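Local coordinates for ABC transporter substrate binding protein (Ribose) (Agrobacterium vitis, PDB 4WUT) that probably binds a sugar as the solute-binding component of an ABC transporter, and here holds beta-D-fucopyranose, at residues G24-V30 with H55-G61. Sequence-based numbering, arbitrary orientation.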
# COMPACT_ATOMS: atom_id res chain seq x y z
N GLY A 24 -6.28 17.14 22.86
CA GLY A 24 -6.16 15.70 22.90
C GLY A 24 -6.14 15.10 21.51
O GLY A 24 -6.76 14.07 21.27
N GLU A 25 -5.43 15.76 20.60
CA GLU A 25 -5.40 15.34 19.20
C GLU A 25 -4.43 14.20 18.91
O GLU A 25 -3.26 14.26 19.27
CB GLU A 25 -5.01 16.52 18.30
CG GLU A 25 -4.95 16.16 16.83
CD GLU A 25 -4.58 17.32 15.92
OE1 GLU A 25 -4.45 18.47 16.42
OE2 GLU A 25 -4.39 17.07 14.71
N ILE A 26 -4.93 13.17 18.24
CA ILE A 26 -4.08 12.17 17.60
C ILE A 26 -4.10 12.45 16.09
O ILE A 26 -5.13 12.32 15.46
CB ILE A 26 -4.59 10.76 17.90
CG1 ILE A 26 -4.44 10.45 19.40
CG2 ILE A 26 -3.82 9.74 17.08
CD1 ILE A 26 -4.95 9.09 19.78
N ALA A 27 -2.97 12.86 15.53
CA ALA A 27 -2.92 13.26 14.12
C ALA A 27 -2.61 12.06 13.25
O ALA A 27 -1.54 11.48 13.35
CB ALA A 27 -1.87 14.36 13.92
N VAL A 28 -3.58 11.68 12.41
CA VAL A 28 -3.35 10.65 11.42
C VAL A 28 -2.98 11.32 10.11
O VAL A 28 -3.73 12.16 9.59
CB VAL A 28 -4.60 9.79 11.22
CG1 VAL A 28 -4.32 8.67 10.23
CG2 VAL A 28 -5.08 9.23 12.55
N ILE A 29 -1.80 10.97 9.61
CA ILE A 29 -1.23 11.59 8.43
C ILE A 29 -0.88 10.51 7.41
O ILE A 29 -0.03 9.63 7.67
CB ILE A 29 0.01 12.45 8.78
CG1 ILE A 29 -0.38 13.58 9.72
CG2 ILE A 29 0.68 12.99 7.49
CD1 ILE A 29 0.80 14.34 10.32
N VAL A 30 -1.56 10.54 6.27
CA VAL A 30 -1.40 9.51 5.27
C VAL A 30 -0.88 10.09 3.96
O VAL A 30 -0.67 11.30 3.86
CB VAL A 30 -2.72 8.73 5.03
CG1 VAL A 30 -3.13 7.98 6.31
CG2 VAL A 30 -3.83 9.64 4.55
N HIS A 55 -9.40 11.20 23.64
CA HIS A 55 -8.67 11.68 22.47
C HIS A 55 -9.57 11.70 21.26
O HIS A 55 -10.56 10.98 21.18
CB HIS A 55 -7.45 10.80 22.21
CG HIS A 55 -6.39 10.92 23.25
ND1 HIS A 55 -6.25 10.02 24.29
CD2 HIS A 55 -5.42 11.85 23.43
CE1 HIS A 55 -5.24 10.39 25.05
NE2 HIS A 55 -4.72 11.49 24.55
N THR A 56 -9.20 12.55 20.31
CA THR A 56 -9.86 12.61 19.02
C THR A 56 -8.80 12.42 17.94
O THR A 56 -7.60 12.54 18.23
CB THR A 56 -10.56 13.96 18.83
OG1 THR A 56 -9.62 15.02 18.96
CG2 THR A 56 -11.66 14.14 19.87
N ILE A 57 -9.21 12.12 16.71
CA ILE A 57 -8.26 12.07 15.61
C ILE A 57 -8.57 13.14 14.57
O ILE A 57 -9.72 13.57 14.40
CB ILE A 57 -8.19 10.68 14.87
CG1 ILE A 57 -9.52 10.34 14.20
CG2 ILE A 57 -7.77 9.56 15.81
CD1 ILE A 57 -9.50 9.03 13.47
N THR A 58 -7.51 13.60 13.93
CA THR A 58 -7.61 14.34 12.70
C THR A 58 -7.05 13.41 11.63
O THR A 58 -6.21 12.56 11.91
CB THR A 58 -6.80 15.63 12.78
OG1 THR A 58 -5.46 15.32 13.15
CG2 THR A 58 -7.41 16.58 13.81
N PHE A 59 -7.53 13.55 10.40
CA PHE A 59 -7.08 12.71 9.30
C PHE A 59 -6.72 13.63 8.16
O PHE A 59 -7.57 14.40 7.70
CB PHE A 59 -8.20 11.76 8.87
CG PHE A 59 -7.75 10.67 7.93
CD1 PHE A 59 -7.14 9.53 8.42
CD2 PHE A 59 -7.96 10.78 6.57
CE1 PHE A 59 -6.73 8.51 7.55
CE2 PHE A 59 -7.55 9.77 5.70
CZ PHE A 59 -6.94 8.64 6.20
N GLN A 60 -5.48 13.58 7.71
CA GLN A 60 -4.97 14.54 6.73
C GLN A 60 -3.97 13.84 5.81
O GLN A 60 -3.33 12.86 6.20
CB GLN A 60 -4.27 15.70 7.46
CG GLN A 60 -4.85 16.05 8.85
CD GLN A 60 -3.83 15.93 10.00
OE1 GLN A 60 -3.00 16.83 10.19
NE2 GLN A 60 -3.92 14.84 10.78
N GLY A 61 -3.83 14.35 4.60
CA GLY A 61 -2.81 13.88 3.69
C GLY A 61 -2.70 14.86 2.55
O GLY A 61 -3.66 15.61 2.30
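Phe59 overlaps Val28 and Val30 with its ring, CD1 and CE1 meeting Val28 CG1 obliquely. Its CD1 lies 3.5 Å from Val28 CG1, and its CZ lies 3.7 Å from Val30 CG2. With CG anti to the backbone N (chi1 -169°), the end of the ring comes nearer strand 25-29 and Val30. Val28 also turns its other methyl, CG2, to Ile57 CB at 4.1 Å. Ile57 CG2 in turn meets Ile26 CB. Two helices pack on the face made by Ile26, Val28, Ile57 and Phe59. Helix 36-49 touches Ile57 and Phe59, and helix 267-282 packs on Ile26. Just before strand 56-60 begins, His55 CB rests near Ile26 CD1, and its ring brings an edge to Gly24 O.

The two strands run parallel and are joined through helix 36-49 in a beta-alpha-beta unit. This is the first such unit of the Rossmann-like lobe seen in periplasmic binding proteins. Strand 56-60 is the outermost strand on this side of the sheet, and strand 25-29 is paired on its other side with strand 85-88. Six backbone hydrogen bonds join the pair. They run from Thr56 N to Gly24 O at one end to Val30 N to Gln60 O (2.9 Å) at the other. The Ile26 N to Thr56 O bond is short, at 2.7 Å.

The opposite face is more polar. The extended Glu25 side chain lies across Thr58, whose OG1 donates to Glu25 OE2 at 2.6 Å. The hydroxyl comes from the anti side, 23° out of the carboxylate plane. The same OE2 forms a salt bridge with Arg81, so two donors grip one carboxylate oxygen. Gln60 bends at chi2 (120°) and brings NE2 back over strand 25-29, 3.8 Å from Ala27 CB and 3.9 Å from Ile29 CG1.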